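Long-range contact in ketosynthase (Streptomyces sp. MSC090213JE08, PDB 6KXE), which belongs to the ketosynthase family of thiolase-fold proteins and may take part in the acyl-chain elongation generally assigned to that family: residues 21-26 and 235-240. Numbering follows the deposited sequence.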
loop_
_atom_site.group_PDB
_atom_site.type_symbol
_atom_site.label_atom_id
_atom_site.label_comp_id
_atom_site.label_asym_id
_atom_site.label_seq_id
_atom_site.Cartn_x
_atom_site.Cartn_y
_atom_site.Cartn_z
ATOM N N VAL B 21 -17.998 -14.133 -0.076
ATOM C CA VAL B 21 -18.402 -14.656 1.249
ATOM C C VAL B 21 -17.162 -14.872 2.086
ATOM O O VAL B 21 -16.163 -15.347 1.558
ATOM C CB VAL B 21 -19.243 -15.936 1.139
ATOM C CG1 VAL B 21 -20.600 -15.613 0.552
ATOM C CG2 VAL B 21 -18.548 -17.029 0.373
ATOM N N ILE B 22 -17.254 -14.549 3.361
ATOM C CA ILE B 22 -16.214 -14.887 4.361
ATOM C C ILE B 22 -16.496 -16.299 4.836
ATOM O O ILE B 22 -17.632 -16.519 5.295
ATOM C CB ILE B 22 -16.239 -13.901 5.531
ATOM C CG1 ILE B 22 -15.847 -12.494 5.066
ATOM C CG2 ILE B 22 -15.358 -14.394 6.662
ATOM C CD1 ILE B 22 -16.213 -11.408 6.043
ATOM N N THR B 23 -15.532 -17.212 4.715
ATOM C CA THR B 23 -15.761 -18.642 5.039
ATOM C C THR B 23 -14.885 -19.032 6.207
ATOM O O THR B 23 -15.030 -20.144 6.693
ATOM C CB THR B 23 -15.543 -19.546 3.824
ATOM O OG1 THR B 23 -14.194 -19.311 3.421
ATOM C CG2 THR B 23 -16.509 -19.250 2.694
ATOM N N GLY B 24 -14.091 -18.106 6.723
ATOM C CA GLY B 24 -13.250 -18.429 7.873
ATOM C C GLY B 24 -12.590 -17.199 8.407
ATOM O O GLY B 24 -12.529 -16.181 7.711
ATOM N N TRP B 25 -12.128 -17.273 9.636
ATOM C CA TRP B 25 -11.501 -16.104 10.279
ATOM C C TRP B 25 -10.533 -16.594 11.323
ATOM O O TRP B 25 -10.670 -17.729 11.798
ATOM C CB TRP B 25 -12.550 -15.129 10.845
ATOM C CG TRP B 25 -13.372 -15.599 12.000
ATOM C CD1 TRP B 25 -14.520 -16.324 11.911
ATOM C CD2 TRP B 25 -13.193 -15.290 13.396
ATOM N NE1 TRP B 25 -15.046 -16.530 13.156
ATOM C CE2 TRP B 25 -14.250 -15.921 14.089
ATOM C CE3 TRP B 25 -12.232 -14.599 14.137
ATOM C CZ2 TRP B 25 -14.398 -15.834 15.473
ATOM C CZ3 TRP B 25 -12.379 -14.494 15.506
ATOM C CH2 TRP B 25 -13.437 -15.130 16.172
ATOM N N SER B 26 -9.625 -15.723 11.713
ATOM C CA SER B 26 -8.691 -15.982 12.815
ATOM C C SER B 26 -8.246 -14.657 13.405
ATOM O O SER B 26 -8.418 -13.595 12.787
ATOM C CB SER B 26 -7.498 -16.844 12.401
ATOM O OG SER B 26 -6.554 -16.062 11.720
ATOM N N LEU B 235 -7.719 -11.917 10.470
ATOM C CA LEU B 235 -7.656 -12.358 9.062
ATOM C C LEU B 235 -8.935 -13.117 8.741
ATOM O O LEU B 235 -9.462 -13.802 9.640
ATOM C CB LEU B 235 -6.497 -13.319 8.828
ATOM C CG LEU B 235 -5.075 -12.807 8.816
ATOM C CD1 LEU B 235 -4.134 -14.010 8.619
ATOM C CD2 LEU B 235 -4.883 -11.800 7.682
ATOM N N PHE B 236 -9.345 -13.039 7.496
ATOM C CA PHE B 236 -10.552 -13.716 6.965
ATOM C C PHE B 236 -10.170 -14.437 5.701
ATOM O O PHE B 236 -9.326 -13.954 4.910
ATOM C CB PHE B 236 -11.654 -12.697 6.647
ATOM C CG PHE B 236 -11.852 -11.798 7.817
ATOM C CD1 PHE B 236 -12.607 -12.228 8.897
ATOM C CD2 PHE B 236 -11.192 -10.584 7.895
ATOM C CE1 PHE B 236 -12.670 -11.459 10.049
ATOM C CE2 PHE B 236 -11.282 -9.805 9.036
ATOM C CZ PHE B 236 -12.036 -10.245 10.098
ATOM N N LEU B 237 -10.876 -15.528 5.477
ATOM C CA LEU B 237 -10.788 -16.280 4.222
ATOM C C LEU B 237 -12.003 -15.845 3.433
ATOM O O LEU B 237 -13.124 -15.962 3.970
ATOM C CB LEU B 237 -10.783 -17.786 4.520
ATOM C CG LEU B 237 -10.861 -18.698 3.295
ATOM C CD1 LEU B 237 -9.637 -18.544 2.447
ATOM C CD2 LEU B 237 -11.065 -20.151 3.737
ATOM N N VAL B 238 -11.799 -15.374 2.212
ATOM C CA VAL B 238 -12.869 -14.822 1.339
ATOM C C VAL B 238 -12.905 -15.642 0.053
ATOM O O VAL B 238 -11.836 -15.932 -0.516
ATOM C CB VAL B 238 -12.667 -13.318 1.071
ATOM C CG1 VAL B 238 -13.763 -12.739 0.179
ATOM C CG2 VAL B 238 -12.536 -12.551 2.375
ATOM N N GLU B 239 -14.111 -16.054 -0.339
ATOM C CA GLU B 239 -14.340 -16.911 -1.515
ATOM C C GLU B 239 -15.527 -16.346 -2.299
ATOM O O GLU B 239 -16.226 -15.475 -1.774
ATOM C CB GLU B 239 -14.622 -18.347 -1.075
ATOM C CG GLU B 239 -13.569 -18.953 -0.162
ATOM C CD GLU B 239 -13.758 -20.425 0.136
ATOM O OE1 GLU B 239 -13.826 -21.207 -0.814
ATOM O OE2 GLU B 239 -13.742 -20.795 1.316
ATOM N N GLN B 240 -15.710 -16.768 -3.543
ATOM C CA GLN B 240 -16.931 -16.431 -4.320
ATOM C C GLN B 240 -18.056 -17.364 -3.858
ATOM O O GLN B 240 -17.769 -18.545 -3.625
ATOM C CB GLN B 240 -16.648 -16.500 -5.820
ATOM C CG GLN B 240 -15.431 -15.674 -6.209
ATOM C CD GLN B 240 -15.705 -14.739 -7.359
ATOM O OE1 GLN B 240 -15.853 -15.174 -8.496
ATOM N NE2 GLN B 240 -15.780 -13.449 -7.063
#
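Val-21 and Glu-239 exchange both of their backbone N-H...O bonds, and Ser-26 with Leu-235 does the same at the far end of two antiparallel strand segments whose N-to-C directions differ by 165°. Between these pairs the register slips by one residue in a beta bulge: Leu-237 O receives Thr-23 N at 2.8 Å, whereas Leu-237 N bonds to Gly-24 O at 2.9 Å, approaching from above that carbonyl's plane. Gly-24 N is buried without a partner. In the thiolase-like fold of the ketosynthase, the contact pairs strand 20-29, the first of the chain, with strand 232-240 inside a mixed sheet covered by helix 332-346 over Ile-22, Trp-25 and Phe-236 and by helix 86-99 over Ser-26 and Leu-235. On the former face, Trp-25 CB lies 3.5 Å from Phe-236 CD1, and Ile-22 CG2 packs against Phe-236 CB. At the bulge, Thr-23 OG1, set between its backbone N and carbonyl carbon (chi1 59°), donates to the anti lone pair of Glu-239 OE2 at 2.6 Å. That oxygen also salt-bridges Arg-246, while OE1 accepts Glu-245 N. With an alanine in place of Glu-239, the Thr-23 hydroxyl is likely to lose its acceptor and Arg-246 this counter-charge.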